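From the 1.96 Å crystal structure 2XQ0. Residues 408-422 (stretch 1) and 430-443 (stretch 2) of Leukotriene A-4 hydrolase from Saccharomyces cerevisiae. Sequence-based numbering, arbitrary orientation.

Stretch 1 (408-422) AEFDPFIRHYFKKFA
Stretch 2, residues 430-443: QFLDTLYEFYPEKK

Residues 408-420 and 430-438 form two helices, each continuing from earlier in the chain, that run in roughly opposing directions: their axes cross at 132° and approach to 10.6 Å. The register is set by Phe413 CA and Phe438 CA, 6.7 Å apart, and by Tyr417 CA and Thr434 CA, 7.0 Å apart. The first helix is kinked at Pro412 and Phe413, whose N atoms lack bonds to the preceding turn; regular i to i+4 bonding resumes with Ile414 N to Phe410 O (3.1 Å). Together the stretches bury 747 Å².

The CA-to-CB bond of Gln430 (chi1 m, chi2 t) points toward stretch 1, with Gln430 CB 4.1 Å from Phe421 CZ; Phe421, chi1 m, has just left helical geometry (phi/psi -100/11). Phe431, chi1 t, turns its ring edge to the face of Tyr417, also t, with planes at 89°, centroids 5.7 Å apart and Phe431 CD1 3.7 Å from Tyr417 CE1. Phe431 CE1 also lies 3.9 Å from Phe413 CZ.

Thr434, chi1 m, combines two polar contacts. Thr434 OG1 donates to Gln430 O (2.9 Å) one turn back and accepts from Lys420 NZ (2.7 Å), a lysine whose four chi angles are all t, so that the extended chain carries its ammonium group across to the second helix.

Leu435 (chi1 t, chi2 p) places CD1 over one face of Phe413, 3.7 Å from the ring centroid and 13° off the normal. Phe413, chi1 t and chi2 73°, is a knob in the hole formed by Phe431, Thr434, Leu435 and Phe438. Glu437 (chi1 m, chi2 t) adds a salt bridge with a weak hydrogen bond, Lys420 NZ to Glu437 OE1, at 3.4 Å.

Phe438, chi1 t, presents a ring face to Phe413 CA, 3.9 Å from the centroid, while the Phe413 ring directs its edge toward that ring in an offset arrangement (centroids 5.8 Å, planes 60°). Pro412 CB packs 3.7 Å from Phe438 CZ.

Tyr439 leaves the helix at phi/psi -115/64. With chi1 m and chi2 -75°, it reaches the kink, where Tyr439 OH donates to Glu409 O (2.8 Å), a carbonyl left free because Phe413 N does not bond to it; Tyr439 CE2 packs 3.7 Å from Phe413 CB. Beyond the 3-10 segment 440-441, Lys442 (m, t, t, p) closes the contact with a hydrogen-bonded salt bridge from NZ to Glu409 OE2 (3.2 Å).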

# COMPACT_ATOMS: atom_id res chain seq x y z
N ALA A 408 19.37 15.72 -12.35
CA ALA A 408 19.14 16.82 -13.27
C ALA A 408 18.86 16.32 -14.67
O ALA A 408 18.02 16.88 -15.38
CB ALA A 408 20.32 17.77 -13.27
N GLU A 409 19.56 15.26 -15.07
CA GLU A 409 19.40 14.67 -16.40
C GLU A 409 18.14 13.81 -16.51
O GLU A 409 17.58 13.63 -17.60
CB GLU A 409 20.62 13.80 -16.72
CG GLU A 409 21.91 14.57 -16.89
CD GLU A 409 21.90 15.47 -18.11
OE1 GLU A 409 22.14 16.68 -17.95
OE2 GLU A 409 21.64 14.97 -19.23
N PHE A 410 17.70 13.27 -15.38
CA PHE A 410 16.61 12.30 -15.37
C PHE A 410 15.26 12.99 -15.21
O PHE A 410 14.25 12.54 -15.75
CB PHE A 410 16.86 11.31 -14.23
CG PHE A 410 16.05 10.05 -14.30
CD1 PHE A 410 16.03 9.26 -15.45
CD2 PHE A 410 15.31 9.62 -13.20
CE1 PHE A 410 15.29 8.09 -15.50
CE2 PHE A 410 14.57 8.46 -13.25
CZ PHE A 410 14.56 7.70 -14.41
N ASP A 411 15.25 14.09 -14.48
CA ASP A 411 13.99 14.77 -14.19
C ASP A 411 13.20 15.19 -15.44
O ASP A 411 11.97 15.15 -15.43
CB ASP A 411 14.19 15.93 -13.22
CG ASP A 411 14.43 15.47 -11.78
OD1 ASP A 411 14.62 14.24 -11.58
OD2 ASP A 411 14.43 16.31 -10.86
N PRO A 412 13.90 15.59 -16.51
CA PRO A 412 13.18 15.88 -17.76
C PRO A 412 12.44 14.66 -18.30
O PRO A 412 11.32 14.78 -18.79
CB PRO A 412 14.29 16.29 -18.72
CG PRO A 412 15.34 16.87 -17.83
CD PRO A 412 15.31 16.02 -16.59
N PHE A 413 13.06 13.49 -18.20
CA PHE A 413 12.38 12.25 -18.59
C PHE A 413 11.14 11.99 -17.72
O PHE A 413 10.07 11.64 -18.21
CB PHE A 413 13.30 11.04 -18.52
CG PHE A 413 12.58 9.73 -18.70
CD1 PHE A 413 12.09 9.35 -19.94
CD2 PHE A 413 12.34 8.89 -17.61
CE1 PHE A 413 11.40 8.15 -20.11
CE2 PHE A 413 11.66 7.70 -17.76
CZ PHE A 413 11.19 7.32 -19.03
N ILE A 414 11.30 12.13 -16.41
CA ILE A 414 10.21 11.91 -15.47
C ILE A 414 8.98 12.76 -15.85
O ILE A 414 7.85 12.26 -15.91
CB ILE A 414 10.67 12.25 -14.05
CG1 ILE A 414 11.73 11.24 -13.60
CG2 ILE A 414 9.51 12.29 -13.08
CD1 ILE A 414 12.24 11.52 -12.19
N ARG A 415 9.21 14.04 -16.11
CA ARG A 415 8.12 14.91 -16.53
C ARG A 415 7.52 14.46 -17.86
O ARG A 415 6.31 14.54 -18.05
CB ARG A 415 8.61 16.35 -16.66
CG ARG A 415 8.74 17.05 -15.33
CD ARG A 415 9.85 18.08 -15.36
NE ARG A 415 10.33 18.32 -14.01
CZ ARG A 415 11.47 18.92 -13.72
NH1 ARG A 415 11.83 19.10 -12.46
NH2 ARG A 415 12.25 19.36 -14.71
N HIS A 416 8.37 14.01 -18.78
CA HIS A 416 7.90 13.62 -20.11
C HIS A 416 7.02 12.40 -19.98
O HIS A 416 5.91 12.34 -20.53
CB HIS A 416 9.09 13.32 -21.02
CG HIS A 416 8.70 12.85 -22.38
ND1 HIS A 416 8.70 11.53 -22.74
CD2 HIS A 416 8.29 13.54 -23.47
CE1 HIS A 416 8.31 11.41 -24.00
NE2 HIS A 416 8.05 12.62 -24.46
N TYR A 417 7.53 11.42 -19.24
CA TYR A 417 6.83 10.17 -18.96
C TYR A 417 5.44 10.41 -18.37
O TYR A 417 4.46 9.93 -18.92
CB TYR A 417 7.69 9.29 -18.03
CG TYR A 417 7.02 8.03 -17.53
CD1 TYR A 417 6.87 6.92 -18.36
CD2 TYR A 417 6.58 7.92 -16.22
CE1 TYR A 417 6.27 5.75 -17.90
CE2 TYR A 417 5.96 6.76 -15.75
CZ TYR A 417 5.81 5.67 -16.60
OH TYR A 417 5.22 4.50 -16.16
N PHE A 418 5.35 11.15 -17.26
CA PHE A 418 4.05 11.33 -16.61
C PHE A 418 3.09 12.18 -17.45
O PHE A 418 1.88 12.02 -17.37
CB PHE A 418 4.18 11.82 -15.15
CG PHE A 418 4.74 10.78 -14.23
CD1 PHE A 418 3.95 9.73 -13.79
CD2 PHE A 418 6.08 10.79 -13.87
CE1 PHE A 418 4.47 8.74 -12.98
CE2 PHE A 418 6.60 9.81 -13.05
CZ PHE A 418 5.80 8.79 -12.60
N LYS A 419 3.64 13.06 -18.29
CA LYS A 419 2.79 13.81 -19.21
C LYS A 419 2.26 12.93 -20.35
O LYS A 419 1.09 13.01 -20.70
CB LYS A 419 3.52 15.03 -19.79
CG LYS A 419 3.29 16.32 -19.01
CD LYS A 419 1.81 16.67 -18.94
CE LYS A 419 1.54 17.85 -18.02
NZ LYS A 419 0.09 18.17 -17.97
N LYS A 420 3.13 12.11 -20.92
CA LYS A 420 2.76 11.26 -22.06
C LYS A 420 1.61 10.32 -21.70
O LYS A 420 0.64 10.17 -22.44
CB LYS A 420 3.97 10.44 -22.52
CG LYS A 420 3.70 9.49 -23.66
CD LYS A 420 4.97 8.76 -24.10
CE LYS A 420 4.72 7.86 -25.30
NZ LYS A 420 5.82 6.87 -25.52
N PHE A 421 1.71 9.71 -20.53
CA PHE A 421 0.75 8.69 -20.13
C PHE A 421 -0.32 9.20 -19.18
O PHE A 421 -1.09 8.41 -18.63
CB PHE A 421 1.47 7.46 -19.56
CG PHE A 421 2.29 6.73 -20.58
CD1 PHE A 421 1.68 5.93 -21.54
CD2 PHE A 421 3.67 6.90 -20.64
CE1 PHE A 421 2.42 5.29 -22.51
CE2 PHE A 421 4.43 6.26 -21.61
CZ PHE A 421 3.81 5.45 -22.54
N ALA A 422 -0.39 10.51 -19.00
CA ALA A 422 -1.39 11.05 -18.08
C ALA A 422 -2.78 10.54 -18.47
O ALA A 422 -3.18 10.64 -19.63
CB ALA A 422 -1.36 12.58 -18.03
N GLN A 430 6.02 -0.27 -23.03
CA GLN A 430 5.76 1.12 -23.42
C GLN A 430 6.65 2.07 -22.60
O GLN A 430 7.10 3.11 -23.09
CB GLN A 430 4.28 1.46 -23.23
CG GLN A 430 3.32 0.61 -24.09
CD GLN A 430 1.88 0.84 -23.70
OE1 GLN A 430 1.38 0.23 -22.76
NE2 GLN A 430 1.20 1.74 -24.41
N PHE A 431 6.89 1.71 -21.34
CA PHE A 431 7.82 2.47 -20.51
C PHE A 431 9.17 2.50 -21.21
O PHE A 431 9.75 3.57 -21.40
CB PHE A 431 7.94 1.85 -19.11
CG PHE A 431 9.17 2.30 -18.34
CD1 PHE A 431 9.25 3.57 -17.81
CD2 PHE A 431 10.23 1.43 -18.14
CE1 PHE A 431 10.38 3.98 -17.09
CE2 PHE A 431 11.36 1.83 -17.43
CZ PHE A 431 11.43 3.12 -16.91
N LEU A 432 9.66 1.34 -21.63
CA LEU A 432 10.98 1.25 -22.27
C LEU A 432 11.08 2.01 -23.59
O LEU A 432 12.06 2.69 -23.82
CB LEU A 432 11.41 -0.21 -22.48
CG LEU A 432 11.56 -1.01 -21.18
CD1 LEU A 432 11.69 -2.49 -21.46
CD2 LEU A 432 12.73 -0.51 -20.36
N ASP A 433 10.07 1.88 -24.45
CA ASP A 433 10.01 2.68 -25.68
C ASP A 433 10.16 4.16 -25.37
O ASP A 433 10.85 4.88 -26.08
CB ASP A 433 8.67 2.49 -26.40
CG ASP A 433 8.42 1.07 -26.82
OD1 ASP A 433 9.40 0.32 -26.96
OD2 ASP A 433 7.25 0.71 -27.03
N THR A 434 9.45 4.63 -24.36
CA THR A 434 9.47 6.05 -24.03
C THR A 434 10.86 6.48 -23.56
O THR A 434 11.35 7.56 -23.90
CB THR A 434 8.45 6.36 -22.93
OG1 THR A 434 7.14 5.97 -23.37
CG2 THR A 434 8.47 7.86 -22.60
N LEU A 435 11.48 5.62 -22.76
CA LEU A 435 12.81 5.90 -22.26
C LEU A 435 13.74 6.04 -23.46
O LEU A 435 14.51 6.99 -23.56
CB LEU A 435 13.26 4.80 -21.29
CG LEU A 435 14.60 4.92 -20.54
CD1 LEU A 435 14.61 6.09 -19.56
CD2 LEU A 435 14.89 3.63 -19.82
N TYR A 436 13.64 5.09 -24.40
CA TYR A 436 14.52 5.12 -25.57
C TYR A 436 14.24 6.30 -26.51
O TYR A 436 15.16 6.92 -27.02
CB TYR A 436 14.48 3.79 -26.34
CG TYR A 436 15.48 2.76 -25.84
CD1 TYR A 436 15.22 2.00 -24.71
CD2 TYR A 436 16.68 2.55 -26.51
CE1 TYR A 436 16.13 1.05 -24.26
CE2 TYR A 436 17.59 1.61 -26.07
CZ TYR A 436 17.32 0.87 -24.95
OH TYR A 436 18.22 -0.07 -24.53
N GLU A 437 12.97 6.63 -26.73
CA GLU A 437 12.65 7.78 -27.58
C GLU A 437 13.18 9.09 -26.96
O GLU A 437 13.57 10.01 -27.67
CB GLU A 437 11.15 7.88 -27.83
CG GLU A 437 10.54 6.68 -28.53
CD GLU A 437 9.04 6.57 -28.31
OE1 GLU A 437 8.50 7.35 -27.48
OE2 GLU A 437 8.41 5.70 -28.94
N PHE A 438 13.19 9.15 -25.63
CA PHE A 438 13.56 10.39 -24.94
C PHE A 438 15.07 10.67 -24.95
O PHE A 438 15.50 11.82 -24.99
CB PHE A 438 13.02 10.41 -23.51
CG PHE A 438 13.14 11.75 -22.86
CD1 PHE A 438 12.24 12.76 -23.15
CD2 PHE A 438 14.16 12.01 -21.98
CE1 PHE A 438 12.35 14.02 -22.57
CE2 PHE A 438 14.29 13.27 -21.39
CZ PHE A 438 13.38 14.27 -21.69
N TYR A 439 15.87 9.61 -24.92
CA TYR A 439 17.32 9.75 -24.85
C TYR A 439 18.06 9.22 -26.09
O TYR A 439 18.84 8.26 -25.99
CB TYR A 439 17.85 9.02 -23.61
CG TYR A 439 17.48 9.62 -22.27
CD1 TYR A 439 18.09 10.78 -21.80
CD2 TYR A 439 16.54 9.01 -21.45
CE1 TYR A 439 17.77 11.32 -20.57
CE2 TYR A 439 16.21 9.54 -20.21
CZ TYR A 439 16.83 10.70 -19.78
OH TYR A 439 16.50 11.23 -18.55
N PRO A 440 17.83 9.84 -27.26
CA PRO A 440 18.50 9.43 -28.50
C PRO A 440 20.02 9.48 -28.36
O PRO A 440 20.71 8.59 -28.86
CB PRO A 440 18.06 10.48 -29.52
CG PRO A 440 16.79 11.03 -28.97
CD PRO A 440 16.93 10.99 -27.47
N GLU A 441 20.53 10.50 -27.69
CA GLU A 441 21.97 10.67 -27.57
C GLU A 441 22.58 9.67 -26.60
O GLU A 441 23.79 9.48 -26.57
CB GLU A 441 22.32 12.10 -27.15
CG GLU A 441 22.06 13.14 -28.25
CD GLU A 441 22.80 14.45 -28.02
OE1 GLU A 441 23.93 14.43 -27.49
OE2 GLU A 441 22.25 15.51 -28.40
N LYS A 442 21.74 9.02 -25.80
CA LYS A 442 22.24 8.12 -24.76
C LYS A 442 21.92 6.65 -25.04
O LYS A 442 21.84 5.83 -24.12
CB LYS A 442 21.72 8.54 -23.38
CG LYS A 442 22.21 9.91 -22.93
CD LYS A 442 21.94 10.15 -21.44
CE LYS A 442 22.81 11.27 -20.88
NZ LYS A 442 22.29 12.62 -21.26
N LYS A 443 21.74 6.32 -26.31
CA LYS A 443 21.35 4.97 -26.70
C LYS A 443 22.34 3.90 -26.24
O LYS A 443 21.94 2.79 -25.88
CB LYS A 443 21.15 4.90 -28.22
CG LYS A 443 21.08 3.50 -28.78
CD LYS A 443 19.65 3.03 -28.95
CE LYS A 443 19.51 2.21 -30.23
NZ LYS A 443 20.50 1.10 -30.28